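Local coordinates for SusD-like carbohydrate binding protein (Bacteroides vulgatus, PDB 3LEW) that probably binds carbohydrate at the outer membrane as a SusD-family protein involved in nutrient uptake, at residues A[132-144]-A[407-419]. Sequence-based numbering, arbitrary orientation.
Sequences LASCYSFAIDKDP and FSLIDIIRNQQTV
S134 and C135, in the last turn of helix 111-135, receive the end of I410 from helix 408-414. The I410 CD1 methyl lies 3.4 Å from C135 SG and also packs against S134, whose hydroxyl is turned back to the carbonyl of L130. A water bonded to both S134 O and I410 O ties the two helices by their backbones. I413 comes in beside I410 with both branches: CD1 rests on S134 O, while CG2, anti to the backbone N (chi1 -71° for CG1), is set 3.5 Å from S137 O as the chain leaves its helix. Past F138 the backbones come nearest at A139 and R414, CA to CA 4.6 Å, and A139 CB fits against the ending helix, 3.5 Å from R414 O. A second water accepts from A139 N and donates to I413 O, bridging two backbone atoms that do not bond directly. D141 then meets Q416, whose extended side chain passes A139 CB with its CG. The one direct hydrogen bond across is weak, Q416 NE2 to D141 OD1 at 3.4 Å and 133°, with amide and carboxylate planes nearly perpendicular (84°). One water joins D141 OD1, R414 O and Q416 NE2, another joins NE2 to D141 O. The K142 and Q416 side chains cross at about a right angle, K142 CG 3.7 Å from Q416 OE1, whose hydrogen bond comes from N464. Cutting Q416 back to an alanine would probably leave N464 and D141 without their amide partner and the two waters each a bond short. Just after helix 408-414, Q416 takes a positive phi, with Q416 N bonded back to I413 O and Q417 N to I412 O: a Schellman motif, here packed against the loop after helix 111-135, joining the two family regions of the largely helical SusD fold.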
loop_
_atom_site.group_PDB
_atom_site.type_symbol
_atom_site.label_atom_id
_atom_site.label_comp_id
_atom_site.label_asym_id
_atom_site.label_seq_id
_atom_site.Cartn_x
_atom_site.Cartn_y
_atom_site.Cartn_z
ATOM N N LEU A 132 6.710 -2.056 -8.884
ATOM C CA LEU A 132 7.481 -1.272 -9.839
ATOM C C LEU A 132 6.554 -0.597 -10.839
ATOM O O LEU A 132 6.650 0.643 -11.049
ATOM C CB LEU A 132 8.544 -2.143 -10.522
ATOM C CG LEU A 132 9.695 -2.596 -9.611
ATOM C CD1 LEU A 132 10.512 -3.795 -10.234
ATOM C CD2 LEU A 132 10.641 -1.444 -9.255
ATOM N N ALA A 133 5.615 -1.355 -11.423
ATOM C CA ALA A 133 4.724 -0.824 -12.442
ATOM C C ALA A 133 3.845 0.320 -11.933
ATOM O O ALA A 133 3.604 1.282 -12.638
ATOM C CB ALA A 133 3.823 -1.935 -12.992
ATOM N N SER A 134 3.359 0.180 -10.706
ATOM C CA SER A 134 2.377 1.128 -10.148
ATOM C C SER A 134 2.967 2.393 -9.561
ATOM O O SER A 134 2.207 3.345 -9.337
ATOM C CB SER A 134 1.483 0.426 -9.108
ATOM O OG SER A 134 2.210 -0.081 -7.995
ATOM N N CYS A 135 4.275 2.436 -9.271
ATOM C CA CYS A 135 4.959 3.543 -8.596
ATOM C C CYS A 135 6.017 4.288 -9.437
ATOM O O CYS A 135 6.366 5.397 -9.129
ATOM C CB CYS A 135 5.700 2.997 -7.374
ATOM S SG CYS A 135 4.625 2.458 -6.035
ATOM N N TYR A 136 6.594 3.620 -10.440
ATOM C CA TYR A 136 7.745 4.158 -11.197
ATOM C C TYR A 136 7.413 4.757 -12.574
ATOM O O TYR A 136 8.326 5.184 -13.329
ATOM C CB TYR A 136 8.826 3.066 -11.359
ATOM C CG TYR A 136 9.599 2.768 -10.097
ATOM C CD1 TYR A 136 9.007 2.094 -9.008
ATOM C CD2 TYR A 136 10.884 3.239 -9.938
ATOM C CE1 TYR A 136 9.705 1.828 -7.805
ATOM C CE2 TYR A 136 11.583 2.998 -8.754
ATOM C CZ TYR A 136 10.973 2.302 -7.686
ATOM O OH TYR A 136 11.700 2.081 -6.587
ATOM N N SER A 137 6.129 4.790 -12.907
ATOM C CA SER A 137 5.662 5.362 -14.157
ATOM C C SER A 137 4.274 5.963 -13.908
ATOM O O SER A 137 3.540 5.548 -12.999
ATOM C CB SER A 137 5.498 4.289 -15.217
ATOM O OG SER A 137 6.655 3.482 -15.450
ATOM N N PHE A 138 3.910 6.917 -14.742
ATOM C CA PHE A 138 2.523 7.386 -14.788
ATOM C C PHE A 138 1.608 6.272 -15.327
ATOM O O PHE A 138 2.077 5.188 -15.772
ATOM C CB PHE A 138 2.381 8.673 -15.632
ATOM C CG PHE A 138 3.174 9.825 -15.092
ATOM C CD1 PHE A 138 2.934 10.295 -13.802
ATOM C CD2 PHE A 138 4.163 10.426 -15.852
ATOM C CE1 PHE A 138 3.635 11.368 -13.292
ATOM C CE2 PHE A 138 4.898 11.491 -15.349
ATOM C CZ PHE A 138 4.609 11.978 -14.070
ATOM N N ALA A 139 0.310 6.506 -15.198
ATOM C CA ALA A 139 -0.726 5.501 -15.548
ATOM C C ALA A 139 -0.463 4.866 -16.912
ATOM O O ALA A 139 0.030 5.516 -17.856
ATOM C CB ALA A 139 -2.103 6.132 -15.526
ATOM N N ILE A 140 -0.845 3.598 -17.019
ATOM C CA ILE A 140 -0.674 2.850 -18.257
ATOM C C ILE A 140 -1.413 3.499 -19.443
ATOM O O ILE A 140 -0.994 3.344 -20.592
ATOM C CB ILE A 140 -1.080 1.368 -17.999
ATOM C CG1 ILE A 140 -0.572 0.479 -19.105
ATOM C CG2 ILE A 140 -2.591 1.227 -17.843
ATOM C CD1 ILE A 140 -0.816 -1.034 -18.869
ATOM N N ASP A 141 -2.504 4.228 -19.189
ATOM C CA ASP A 141 -3.224 4.904 -20.262
ATOM C C ASP A 141 -2.771 6.346 -20.479
ATOM O O ASP A 141 -3.206 6.979 -21.419
ATOM C CB ASP A 141 -4.756 4.832 -20.095
ATOM C CG ASP A 141 -5.265 5.544 -18.857
ATOM O OD1 ASP A 141 -4.576 5.537 -17.824
ATOM O OD2 ASP A 141 -6.400 6.084 -18.930
ATOM N N LYS A 142 -1.846 6.826 -19.654
ATOM C CA LYS A 142 -1.230 8.129 -19.848
ATOM C C LYS A 142 -0.153 7.960 -20.922
ATOM O O LYS A 142 -0.171 8.645 -21.932
ATOM C CB LYS A 142 -0.644 8.616 -18.540
ATOM C CG LYS A 142 -0.130 10.026 -18.541
ATOM C CD LYS A 142 1.302 10.172 -19.000
ATOM C CE LYS A 142 1.932 11.494 -18.477
ATOM N NZ LYS A 142 3.226 11.779 -19.219
ATOM N N ASP A 143 0.742 6.984 -20.736
ATOM C CA ASP A 143 1.820 6.696 -21.690
ATOM C C ASP A 143 2.113 5.154 -21.603
ATOM O O ASP A 143 2.985 4.797 -20.790
ATOM C CB ASP A 143 3.001 7.610 -21.204
ATOM C CG ASP A 143 4.206 7.668 -22.142
ATOM O OD1 ASP A 143 4.234 6.849 -23.077
ATOM O OD2 ASP A 143 5.145 8.529 -21.921
ATOM N N PRO A 144 1.480 4.277 -22.400
ATOM C CA PRO A 144 1.796 2.862 -22.172
ATOM C C PRO A 144 3.211 2.411 -22.481
ATOM O O PRO A 144 3.619 1.343 -22.041
ATOM C CB PRO A 144 0.804 2.115 -23.089
ATOM C CG PRO A 144 0.343 3.098 -24.059
ATOM C CD PRO A 144 0.453 4.458 -23.445
ATOM N N PHE A 407 -2.338 3.251 -0.158
ATOM C CA PHE A 407 -2.901 3.349 -1.495
ATOM C C PHE A 407 -3.029 4.781 -2.024
ATOM O O PHE A 407 -3.314 4.940 -3.211
ATOM C CB PHE A 407 -4.301 2.733 -1.515
ATOM C CG PHE A 407 -4.339 1.267 -1.179
ATOM C CD1 PHE A 407 -4.162 0.318 -2.154
ATOM C CD2 PHE A 407 -4.557 0.842 0.127
ATOM C CE1 PHE A 407 -4.190 -1.037 -1.832
ATOM C CE2 PHE A 407 -4.613 -0.519 0.454
ATOM C CZ PHE A 407 -4.445 -1.453 -0.543
ATOM N N SER A 408 -2.854 5.814 -1.199
ATOM C CA SER A 408 -3.256 7.154 -1.682
ATOM C C SER A 408 -2.523 7.579 -2.954
ATOM O O SER A 408 -3.142 7.975 -3.932
ATOM C CB SER A 408 -3.077 8.257 -0.632
ATOM O OG SER A 408 -3.789 7.988 0.586
ATOM N N LEU A 409 -1.191 7.478 -2.956
ATOM C CA LEU A 409 -0.402 7.879 -4.148
ATOM C C LEU A 409 -0.675 6.947 -5.307
ATOM O O LEU A 409 -0.663 7.357 -6.457
ATOM C CB LEU A 409 1.085 7.847 -3.832
ATOM C CG LEU A 409 2.062 8.224 -4.968
ATOM C CD1 LEU A 409 1.943 9.728 -5.371
ATOM C CD2 LEU A 409 3.530 7.871 -4.539
ATOM N N ILE A 410 -0.884 5.661 -5.008
ATOM C CA ILE A 410 -1.087 4.661 -6.074
ATOM C C ILE A 410 -2.348 4.966 -6.858
ATOM O O ILE A 410 -2.365 4.940 -8.079
ATOM C CB ILE A 410 -1.220 3.224 -5.465
ATOM C CG1 ILE A 410 0.055 2.859 -4.670
ATOM C CG2 ILE A 410 -1.654 2.218 -6.547
ATOM C CD1 ILE A 410 1.360 2.992 -5.415
ATOM N N ASP A 411 -3.364 5.421 -6.151
ATOM C CA ASP A 411 -4.620 5.849 -6.773
ATOM C C ASP A 411 -4.483 7.154 -7.529
ATOM O O ASP A 411 -5.013 7.277 -8.623
ATOM C CB ASP A 411 -5.724 5.969 -5.748
ATOM C CG ASP A 411 -6.238 4.613 -5.271
ATOM O OD1 ASP A 411 -5.919 3.529 -5.853
ATOM O OD2 ASP A 411 -6.986 4.621 -4.264
ATOM N N ILE A 412 -3.757 8.126 -6.958
ATOM C CA ILE A 412 -3.481 9.411 -7.624
ATOM C C ILE A 412 -2.802 9.179 -8.995
ATOM O O ILE A 412 -3.181 9.764 -10.033
ATOM C CB ILE A 412 -2.636 10.318 -6.687
ATOM C CG1 ILE A 412 -3.590 10.895 -5.615
ATOM C CG2 ILE A 412 -1.933 11.486 -7.456
ATOM C CD1 ILE A 412 -2.912 11.535 -4.410
ATOM N N ILE A 413 -1.818 8.320 -8.990
ATOM C CA ILE A 413 -1.068 7.943 -10.211
ATOM C C ILE A 413 -1.996 7.213 -11.206
ATOM O O ILE A 413 -2.199 7.682 -12.318
ATOM C CB ILE A 413 0.136 7.083 -9.904
ATOM C CG1 ILE A 413 1.255 7.887 -9.208
ATOM C CG2 ILE A 413 0.745 6.515 -11.169
ATOM C CD1 ILE A 413 2.462 7.037 -8.655
ATOM N N ARG A 414 -2.570 6.088 -10.797
ATOM C CA ARG A 414 -3.304 5.265 -11.782
ATOM C C ARG A 414 -4.560 5.937 -12.326
ATOM O O ARG A 414 -4.951 5.713 -13.465
ATOM C CB ARG A 414 -3.609 3.896 -11.211
ATOM C CG ARG A 414 -4.759 3.880 -10.194
ATOM C CD ARG A 414 -4.913 2.534 -9.526
ATOM N NE ARG A 414 -6.006 2.610 -8.568
ATOM C CZ ARG A 414 -7.294 2.447 -8.878
ATOM N NH1 ARG A 414 -7.661 2.102 -10.081
ATOM N NH2 ARG A 414 -8.222 2.622 -7.938
ATOM N N ASN A 415 -5.192 6.791 -11.535
ATOM C CA ASN A 415 -6.421 7.475 -11.975
ATOM C C ASN A 415 -6.165 8.852 -12.627
ATOM O O ASN A 415 -7.109 9.536 -13.030
ATOM C CB ASN A 415 -7.372 7.649 -10.792
ATOM C CG ASN A 415 -7.808 6.329 -10.180
ATOM O OD1 ASN A 415 -7.874 5.316 -10.851
ATOM N ND2 ASN A 415 -8.187 6.374 -8.905
ATOM N N GLN A 416 -4.897 9.271 -12.681
ATOM C CA GLN A 416 -4.518 10.606 -13.200
ATOM C C GLN A 416 -5.259 11.704 -12.448
ATOM O O GLN A 416 -5.765 12.669 -13.033
ATOM C CB GLN A 416 -4.694 10.710 -14.714
ATOM C CG GLN A 416 -3.826 9.736 -15.477
ATOM C CD GLN A 416 -3.898 9.943 -16.958
ATOM O OE1 GLN A 416 -3.512 11.019 -17.490
ATOM N NE2 GLN A 416 -4.421 8.950 -17.653
ATOM N N GLN A 417 -5.297 11.563 -11.127
ATOM C CA GLN A 417 -5.952 12.540 -10.303
ATOM C C GLN A 417 -4.947 13.510 -9.750
ATOM O O GLN A 417 -3.742 13.332 -9.933
ATOM C CB GLN A 417 -6.734 11.828 -9.192
ATOM C CG GLN A 417 -8.031 11.197 -9.693
ATOM C CD GLN A 417 -8.757 10.526 -8.564
ATOM O OE1 GLN A 417 -8.307 9.496 -8.050
ATOM N NE2 GLN A 417 -9.874 11.124 -8.136
ATOM N N THR A 418 -5.444 14.583 -9.122
ATOM C CA THR A 418 -4.554 15.487 -8.418
ATOM C C THR A 418 -4.720 15.369 -6.919
ATOM O O THR A 418 -5.790 15.080 -6.396
ATOM C CB THR A 418 -4.729 16.942 -8.839
ATOM O OG1 THR A 418 -3.677 17.730 -8.244
ATOM C CG2 THR A 418 -6.138 17.497 -8.457
ATOM N N VAL A 419 -3.614 15.551 -6.203
ATOM C CA VAL A 419 -3.624 15.761 -4.758
ATOM C C VAL A 419 -4.446 16.995 -4.467
ATOM O O VAL A 419 -4.324 17.985 -5.182
ATOM C CB VAL A 419 -2.187 16.017 -4.241
ATOM C CG1 VAL A 419 -2.189 16.639 -2.804
ATOM C CG2 VAL A 419 -1.404 14.735 -4.294
HETATM O O HOH W 1 -0.441 3.438 -9.796
HETATM O O HOH W 2 -0.316 8.945 -13.801
HETATM O O HOH W 3 -5.846 6.895 -15.789
HETATM O O HOH W 4 -4.925 9.140 -20.628
#